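Long-range contact in Lin1944 protein (Listeria innocua, PDB 3D7L), which is of unknown function but belongs to the short-chain dehydrogenase/reductase family and so probably acts as an oxidoreductase: residues Leu15-Ala27 with Ala179-Phe191. Sequence-based numbering, arbitrary orientation.
Sequences LGSAVKERLEKKA and AAKVARAFEKSVF
Val19 and Ala183 bring two helices together: their CA atoms lie 4.7 Å apart, and the axes of 15-23 and 179-191 approach to 8.4 Å at a crossing angle of -59°. Alanine allows this closeness, since Ala183 CB rests 3.5 Å from Ala18 O and the methyls of Ala18 and Ala179 abut beside it. On the side facing the sheet, Val19 lays CG2 over one face of the Phe186 ring, 3.8 Å from its centroid, a CH-pi contact displaced toward the rim. With CG anti to the backbone N (chi1 175°), Leu15 touches Val182 CG1 with CD1, and both of its methyls come obliquely to the CE2 end of the same ring. Leu23 CD2 continues the apolar seam along Glu187 CA and CB.

On the outer side, Arg22 fits as a knob among Ala180, Ala183, Arg184 and Glu187. The chain bends at chi3 (77°), and its guanidinium lies nearly coplanar with the Glu187 carboxylate. NE donates to Glu187 OE1 over 2.6 Å in a nearly straight bond, while NH2 adds a weak one to the same oxygen. Glu187 OE2 takes Lys26 NZ at 2.7 Å, and Lys26 CD passes over one face of the Phe191 ring, whose opposite face meets Val190 CG1. Arg184 CG lies over one face of the Arg22 guanidinium, toward its rim, while Arg22 NH1 sits over the centre of the Arg184 guanidinium. Arg22 NH2 and Arg184 NH1, like charges 3.7 Å apart, share a water that accepts from both, weakly from Arg184.

The pair packs on one face of the parallel Rossmann-type sheet, with Val19 reaching Leu8 and Phe186 reaching Thr111 and Thr113. The contact joins an apolar inner seam to a charged outer rim. Two cations gripping separate oxygens of Glu187 should restrict its carboxylate's rotation and probably stabilise its ionised form.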
loop_
_atom_site.group_PDB
_atom_site.type_symbol
_atom_site.label_atom_id
_atom_site.label_comp_id
_atom_site.label_asym_id
_atom_site.label_seq_id
_atom_site.Cartn_x
_atom_site.Cartn_y
_atom_site.Cartn_z
ATOM N N LEU D 15 14.896 1.489 -15.997
ATOM C CA LEU D 15 13.738 2.327 -16.246
ATOM C C LEU D 15 14.093 3.825 -16.228
ATOM O O LEU D 15 13.815 4.531 -17.194
ATOM C CB LEU D 15 12.610 2.003 -15.256
ATOM C CG LEU D 15 11.373 2.906 -15.348
ATOM C CD1 LEU D 15 10.786 2.945 -16.759
ATOM C CD2 LEU D 15 10.332 2.481 -14.294
ATOM N N GLY D 16 14.718 4.293 -15.145
ATOM C CA GLY D 16 15.139 5.697 -15.020
ATOM C C GLY D 16 15.909 6.263 -16.210
ATOM O O GLY D 16 15.734 7.432 -16.605
ATOM N N SER D 17 16.784 5.447 -16.785
ATOM C CA SER D 17 17.633 5.928 -17.849
ATOM C C SER D 17 16.855 6.039 -19.160
ATOM O O SER D 17 17.114 6.940 -19.960
ATOM C CB SER D 17 18.880 5.064 -17.978
ATOM O OG SER D 17 18.532 3.726 -18.284
ATOM N N ALA D 18 15.875 5.149 -19.357
ATOM C CA ALA D 18 14.915 5.313 -20.461
ATOM C C ALA D 18 14.046 6.556 -20.259
ATOM O O ALA D 18 13.706 7.233 -21.227
ATOM C CB ALA D 18 14.042 4.089 -20.616
ATOM N N VAL D 19 13.697 6.850 -19.007
ATOM C CA VAL D 19 12.893 8.036 -18.687
ATOM C C VAL D 19 13.692 9.294 -18.991
ATOM O O VAL D 19 13.220 10.164 -19.720
ATOM C CB VAL D 19 12.323 8.021 -17.227
ATOM C CG1 VAL D 19 11.612 9.339 -16.882
ATOM C CG2 VAL D 19 11.329 6.844 -17.052
ATOM N N LYS D 20 14.915 9.351 -18.480
ATOM C CA LYS D 20 15.836 10.450 -18.746
ATOM C C LYS D 20 15.934 10.754 -20.254
ATOM O O LYS D 20 15.869 11.911 -20.666
ATOM C CB LYS D 20 17.218 10.126 -18.170
ATOM C CG LYS D 20 18.222 11.314 -18.130
ATOM C CD LYS D 20 19.584 10.811 -17.666
ATOM C CE LYS D 20 20.668 11.891 -17.736
ATOM N NZ LYS D 20 21.004 12.247 -19.149
ATOM N N GLU D 21 16.077 9.707 -21.062
ATOM C CA GLU D 21 16.237 9.868 -22.499
ATOM C C GLU D 21 15.089 10.593 -23.187
ATOM O O GLU D 21 15.319 11.416 -24.084
ATOM C CB GLU D 21 16.493 8.527 -23.160
ATOM C CG GLU D 21 17.226 8.655 -24.478
ATOM C CD GLU D 21 17.899 7.358 -24.930
ATOM O OE1 GLU D 21 18.597 7.395 -25.975
ATOM O OE2 GLU D 21 17.740 6.317 -24.247
ATOM N N ARG D 22 13.859 10.269 -22.797
ATOM C CA ARG D 22 12.685 10.979 -23.310
ATOM C C ARG D 22 12.623 12.415 -22.793
ATOM O O ARG D 22 12.594 13.343 -23.590
ATOM C CB ARG D 22 11.375 10.244 -22.974
ATOM C CG ARG D 22 11.119 9.017 -23.819
ATOM C CD ARG D 22 9.622 8.719 -23.977
ATOM N NE ARG D 22 9.010 9.618 -24.950
ATOM C CZ ARG D 22 9.023 9.449 -26.271
ATOM N NH1 ARG D 22 9.620 8.394 -26.824
ATOM N NH2 ARG D 22 8.435 10.350 -27.050
ATOM N N LEU D 23 12.609 12.579 -21.466
ATOM C CA LEU D 23 12.407 13.891 -20.821
ATOM C C LEU D 23 13.505 14.930 -21.112
ATOM O O LEU D 23 13.234 16.137 -21.151
ATOM C CB LEU D 23 12.202 13.724 -19.307
ATOM C CG LEU D 23 11.135 12.720 -18.817
ATOM C CD1 LEU D 23 10.992 12.762 -17.294
ATOM C CD2 LEU D 23 9.782 12.935 -19.471
ATOM N N GLU D 24 14.727 14.451 -21.327
ATOM C CA GLU D 24 15.860 15.274 -21.744
ATOM C C GLU D 24 15.593 16.149 -22.970
ATOM O O GLU D 24 16.107 17.260 -23.053
ATOM C CB GLU D 24 17.018 14.380 -22.161
ATOM C CG GLU D 24 17.941 14.011 -21.091
ATOM C CD GLU D 24 19.166 13.342 -21.646
ATOM O OE1 GLU D 24 20.251 13.740 -21.193
ATOM O OE2 GLU D 24 19.058 12.456 -22.536
ATOM N N LYS D 25 14.859 15.601 -23.938
ATOM C CA LYS D 25 14.602 16.263 -25.216
ATOM C C LYS D 25 13.753 17.521 -25.033
ATOM O O LYS D 25 13.768 18.418 -25.882
ATOM C CB LYS D 25 13.831 15.334 -26.157
ATOM C CG LYS D 25 14.300 13.903 -26.242
ATOM C CD LYS D 25 15.367 13.729 -27.284
ATOM C CE LYS D 25 15.059 12.511 -28.139
ATOM N NZ LYS D 25 15.426 11.277 -27.435
ATOM N N LYS D 26 12.999 17.554 -23.932
ATOM C CA LYS D 26 11.965 18.569 -23.703
ATOM C C LYS D 26 12.184 19.456 -22.467
ATOM O O LYS D 26 11.427 20.406 -22.267
ATOM C CB LYS D 26 10.592 17.898 -23.544
ATOM C CG LYS D 26 10.282 16.753 -24.492
ATOM C CD LYS D 26 8.784 16.536 -24.616
ATOM C CE LYS D 26 8.419 16.286 -26.068
ATOM N NZ LYS D 26 6.979 16.039 -26.179
ATOM N N ALA D 27 13.180 19.128 -21.636
ATOM C CA ALA D 27 13.394 19.798 -20.342
ATOM C C ALA D 27 14.832 19.670 -19.831
ATOM O O ALA D 27 15.576 18.768 -20.239
ATOM C CB ALA D 27 12.455 19.218 -19.298
ATOM N N ALA D 179 11.349 -0.654 -22.237
ATOM C CA ALA D 179 11.505 0.482 -21.345
ATOM C C ALA D 179 11.151 1.814 -22.039
ATOM O O ALA D 179 10.515 2.673 -21.419
ATOM C CB ALA D 179 12.904 0.516 -20.805
ATOM N N ALA D 180 11.525 1.968 -23.311
ATOM C CA ALA D 180 11.086 3.116 -24.121
ATOM C C ALA D 180 9.567 3.360 -24.109
ATOM O O ALA D 180 9.119 4.513 -24.162
ATOM C CB ALA D 180 11.578 2.988 -25.569
ATOM N N LYS D 181 8.772 2.281 -24.079
ATOM C CA LYS D 181 7.314 2.425 -24.072
ATOM C C LYS D 181 6.829 2.904 -22.710
ATOM O O LYS D 181 5.972 3.779 -22.621
ATOM C CB LYS D 181 6.643 1.113 -24.480
ATOM C CG LYS D 181 5.136 1.165 -24.610
ATOM C CD LYS D 181 4.596 -0.213 -24.867
ATOM C CE LYS D 181 3.091 -0.195 -25.043
ATOM N NZ LYS D 181 2.582 -1.548 -25.367
ATOM N N VAL D 182 7.367 2.335 -21.641
ATOM C CA VAL D 182 7.035 2.796 -20.312
ATOM C C VAL D 182 7.414 4.279 -20.142
ATOM O O VAL D 182 6.700 5.022 -19.481
ATOM C CB VAL D 182 7.714 1.929 -19.218
ATOM C CG1 VAL D 182 7.276 2.374 -17.820
ATOM C CG2 VAL D 182 7.358 0.443 -19.424
ATOM N N ALA D 183 8.516 4.704 -20.759
ATOM C CA ALA D 183 9.023 6.087 -20.586
ATOM C C ALA D 183 8.031 7.127 -21.126
ATOM O O ALA D 183 7.967 8.254 -20.621
ATOM C CB ALA D 183 10.393 6.236 -21.224
ATOM N N ARG D 184 7.257 6.724 -22.143
ATOM C CA ARG D 184 6.188 7.547 -22.722
ATOM C C ARG D 184 5.102 7.922 -21.703
ATOM O O ARG D 184 4.611 9.049 -21.719
ATOM C CB ARG D 184 5.546 6.838 -23.920
ATOM C CG ARG D 184 6.368 6.834 -25.189
ATOM C CD ARG D 184 5.615 6.082 -26.325
ATOM N NE ARG D 184 6.474 5.874 -27.488
ATOM C CZ ARG D 184 6.666 6.755 -28.475
ATOM N NH1 ARG D 184 6.047 7.933 -28.485
ATOM N NH2 ARG D 184 7.478 6.442 -29.482
ATOM N N ALA D 185 4.753 6.981 -20.827
ATOM C CA ALA D 185 3.805 7.186 -19.727
ATOM C C ALA D 185 4.272 8.232 -18.714
ATOM O O ALA D 185 3.456 9.045 -18.201
ATOM C CB ALA D 185 3.521 5.845 -19.022
ATOM N N PHE D 186 5.566 8.187 -18.390
ATOM C CA PHE D 186 6.192 9.229 -17.582
ATOM C C PHE D 186 6.121 10.588 -18.280
ATOM O O PHE D 186 5.758 11.579 -17.647
ATOM C CB PHE D 186 7.649 8.883 -17.272
ATOM C CG PHE D 186 7.816 7.851 -16.184
ATOM C CD1 PHE D 186 7.931 8.238 -14.855
ATOM C CD2 PHE D 186 7.893 6.499 -16.503
ATOM C CE1 PHE D 186 8.101 7.272 -13.840
ATOM C CE2 PHE D 186 8.082 5.550 -15.515
ATOM C CZ PHE D 186 8.172 5.945 -14.177
ATOM N N GLU D 187 6.452 10.632 -19.573
ATOM C CA GLU D 187 6.286 11.863 -20.358
ATOM C C GLU D 187 4.817 12.339 -20.353
ATOM O O GLU D 187 4.557 13.528 -20.238
ATOM C CB GLU D 187 6.805 11.705 -21.785
ATOM C CG GLU D 187 6.537 12.924 -22.665
ATOM C CD GLU D 187 7.070 12.796 -24.093
ATOM O OE1 GLU D 187 7.797 11.842 -24.403
ATOM O OE2 GLU D 187 6.780 13.669 -24.919
ATOM N N LYS D 188 3.871 11.400 -20.488
ATOM C CA LYS D 188 2.450 11.690 -20.406
ATOM C C LYS D 188 2.127 12.336 -19.056
ATOM O O LYS D 188 1.445 13.357 -19.015
ATOM C CB LYS D 188 1.630 10.402 -20.622
ATOM C CG LYS D 188 0.136 10.600 -20.595
ATOM C CD LYS D 188 -0.610 9.279 -20.803
ATOM C CE LYS D 188 -2.113 9.478 -20.628
ATOM N NZ LYS D 188 -2.737 10.379 -21.626
ATOM N N SER D 189 2.646 11.766 -17.960
ATOM C CA SER D 189 2.431 12.350 -16.632
ATOM C C SER D 189 3.034 13.751 -16.490
ATOM O O SER D 189 2.358 14.648 -16.015
ATOM C CB SER D 189 2.935 11.438 -15.512
ATOM O OG SER D 189 2.631 12.022 -14.279
ATOM N N VAL D 190 4.268 13.959 -16.939
ATOM C CA VAL D 190 4.913 15.262 -16.780
ATOM C C VAL D 190 4.306 16.347 -17.679
ATOM O O VAL D 190 4.078 17.481 -17.236
ATOM C CB VAL D 190 6.459 15.157 -16.992
ATOM C CG1 VAL D 190 7.154 16.560 -17.039
ATOM C CG2 VAL D 190 7.083 14.277 -15.925
ATOM N N PHE D 191 4.043 16.011 -18.938
ATOM C CA PHE D 191 3.711 17.026 -19.932
ATOM C C PHE D 191 2.229 17.131 -20.235
ATOM O O PHE D 191 1.779 18.146 -20.774
ATOM C CB PHE D 191 4.516 16.787 -21.210
ATOM C CG PHE D 191 5.963 17.153 -21.070
ATOM C CD1 PHE D 191 6.367 18.487 -21.146
ATOM C CD2 PHE D 191 6.919 16.175 -20.848
ATOM C CE1 PHE D 191 7.716 18.839 -20.995
ATOM C CE2 PHE D 191 8.266 16.510 -20.718
ATOM C CZ PHE D 191 8.666 17.849 -20.777
HETATM O O HOH W 1 10.629 13.021 -25.621
HETATM O O HOH W 2 7.943 10.262 -30.252
#